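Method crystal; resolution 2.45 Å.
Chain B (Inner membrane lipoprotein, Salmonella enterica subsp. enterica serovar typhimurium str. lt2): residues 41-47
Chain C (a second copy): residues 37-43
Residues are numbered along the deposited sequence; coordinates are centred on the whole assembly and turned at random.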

# COMPACT_ATOMS: atom_id res chain seq x y z
N LEU B 41 27.50 -1.81 16.67
CA LEU B 41 26.82 -0.83 15.81
C LEU B 41 25.84 -1.49 14.84
O LEU B 41 24.65 -1.15 14.79
CB LEU B 41 27.84 -0.02 15.01
CG LEU B 41 28.72 0.99 15.76
CD1 LEU B 41 29.73 1.63 14.82
CD2 LEU B 41 27.86 2.06 16.42
N LEU B 42 26.36 -2.45 14.07
CA LEU B 42 25.57 -3.18 13.09
C LEU B 42 24.31 -3.80 13.70
O LEU B 42 23.22 -3.70 13.14
CB LEU B 42 26.41 -4.27 12.41
CG LEU B 42 27.50 -3.78 11.45
CD1 LEU B 42 28.42 -4.92 11.04
CD2 LEU B 42 26.88 -3.13 10.23
N GLU B 43 24.47 -4.44 14.86
CA GLU B 43 23.36 -5.09 15.54
C GLU B 43 22.27 -4.10 15.93
O GLU B 43 21.09 -4.35 15.67
CB GLU B 43 23.86 -5.85 16.77
CG GLU B 43 24.61 -7.12 16.45
CD GLU B 43 25.10 -7.85 17.68
OE1 GLU B 43 24.84 -7.37 18.81
OE2 GLU B 43 25.75 -8.91 17.53
N LYS B 44 22.65 -2.99 16.54
CA LYS B 44 21.65 -2.00 16.94
C LYS B 44 20.89 -1.43 15.74
O LYS B 44 19.63 -1.46 15.70
CB LYS B 44 22.31 -0.88 17.77
CG LYS B 44 22.98 -1.39 19.03
CD LYS B 44 23.59 -0.28 19.86
CE LYS B 44 24.30 -0.85 21.08
NZ LYS B 44 24.90 0.22 21.93
N GLN B 45 21.64 -0.94 14.76
CA GLN B 45 21.02 -0.38 13.55
C GLN B 45 20.09 -1.40 12.88
O GLN B 45 19.00 -1.05 12.41
CB GLN B 45 22.08 0.10 12.56
CG GLN B 45 22.83 1.34 13.04
CD GLN B 45 24.09 1.61 12.24
OE1 GLN B 45 24.95 2.39 12.66
NE2 GLN B 45 24.22 0.96 11.09
N GLN B 46 20.51 -2.67 12.87
CA GLN B 46 19.71 -3.72 12.26
C GLN B 46 18.43 -4.02 13.03
O GLN B 46 17.41 -4.34 12.43
CB GLN B 46 20.55 -4.99 12.08
CG GLN B 46 19.93 -6.01 11.15
CD GLN B 46 20.94 -7.03 10.68
OE1 GLN B 46 20.98 -8.16 11.17
NE2 GLN B 46 21.77 -6.63 9.72
N ALA B 47 18.49 -3.93 14.36
CA ALA B 47 17.28 -4.05 15.16
C ALA B 47 16.28 -2.97 14.75
O ALA B 47 15.10 -3.26 14.48
CB ALA B 47 17.59 -3.96 16.64
N ALA C 37 29.40 -16.27 15.02
CA ALA C 37 27.96 -16.46 15.19
C ALA C 37 27.17 -15.18 14.92
O ALA C 37 26.25 -15.16 14.09
CB ALA C 37 27.65 -16.99 16.59
N LYS C 38 27.55 -14.11 15.61
CA LYS C 38 26.87 -12.82 15.45
C LYS C 38 26.86 -12.34 13.99
O LYS C 38 25.84 -11.84 13.50
CB LYS C 38 27.49 -11.76 16.37
CG LYS C 38 27.21 -12.01 17.84
CD LYS C 38 27.89 -10.99 18.74
CE LYS C 38 27.46 -11.17 20.19
NZ LYS C 38 28.23 -10.30 21.13
N ILE C 39 27.99 -12.51 13.31
CA ILE C 39 28.11 -12.11 11.92
C ILE C 39 27.17 -12.91 11.02
O ILE C 39 26.45 -12.33 10.20
CB ILE C 39 29.57 -12.24 11.42
CG1 ILE C 39 30.42 -11.09 11.96
CG2 ILE C 39 29.62 -12.27 9.90
CD1 ILE C 39 31.90 -11.23 11.68
N ASN C 40 27.17 -14.23 11.17
CA ASN C 40 26.26 -15.06 10.38
C ASN C 40 24.80 -14.65 10.58
O ASN C 40 24.02 -14.53 9.61
CB ASN C 40 26.45 -16.54 10.71
CG ASN C 40 27.74 -17.09 10.14
OD1 ASN C 40 28.20 -16.65 9.09
ND2 ASN C 40 28.32 -18.07 10.82
N LEU C 41 24.45 -14.40 11.84
CA LEU C 41 23.11 -13.93 12.18
C LEU C 41 22.78 -12.63 11.45
O LEU C 41 21.70 -12.50 10.84
CB LEU C 41 23.00 -13.74 13.69
CG LEU C 41 21.71 -14.19 14.39
CD1 LEU C 41 20.93 -12.98 14.88
CD2 LEU C 41 20.85 -15.06 13.49
N LEU C 42 23.71 -11.68 11.49
CA LEU C 42 23.55 -10.41 10.79
C LEU C 42 23.31 -10.59 9.29
O LEU C 42 22.42 -9.97 8.72
CB LEU C 42 24.77 -9.51 11.01
CG LEU C 42 24.94 -8.91 12.40
CD1 LEU C 42 26.28 -8.20 12.52
CD2 LEU C 42 23.80 -7.95 12.71
N GLU C 43 24.12 -11.44 8.66
CA GLU C 43 23.97 -11.71 7.23
C GLU C 43 22.58 -12.23 6.89
O GLU C 43 21.89 -11.68 6.02
CB GLU C 43 25.03 -12.71 6.75
CG GLU C 43 26.44 -12.14 6.68
CD GLU C 43 27.49 -13.22 6.51
OE1 GLU C 43 27.20 -14.39 6.84
OE2 GLU C 43 28.60 -12.90 6.03

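The two helical stretches run in the same general direction, their axes inclined by 30° and approaching to 10.8 Å, and together they bury 279 Å². Leu42(C) accounts for 110 Å² of this. Its CA-to-CB bond points toward chain B, and its m,t rotamer carries the two methyls in among Leu42(B), Glu43(B) and Gln46(B). CD1 of Leu42(C) lies 3.9 Å from CB of Leu42(B), an apolar contact between the same residue of the two copies, while CD2 of Leu42(C) lies 3.9 Å from CG of Glu43(B). A branched, uncharged side chain suits this buried site, where it packs even against the aliphatic part of a glutamate.

Glu43(B), which contributes 63 Å², starts sideways to chain C, but its side chain brings the carboxylate nearer, keeping the charge in a partly exposed position. OE2 of Glu43(B) comes within 3.2 Å of CD of Lys38(C), yet remains 4.6 Å from NZ of Lys38(C), too far for a salt bridge.

Gln46(B) has 51 Å² covered by chain C; its CA-to-CB bond points toward chain C, with chi1 in t. Long and uncharged, it reaches Leu42(C) from a buried position without bringing a net charge there. OE1 of Gln46(B) sits 3.2 Å from CD2 of Leu42(C) and 3.4 Å from the backbone O of Leu42(C); both oxygens are acceptors, so no hydrogen bond joins them. No hydrogen bond crosses between the stretches, so the contact rests chiefly on side-chain packing around Leu42(C).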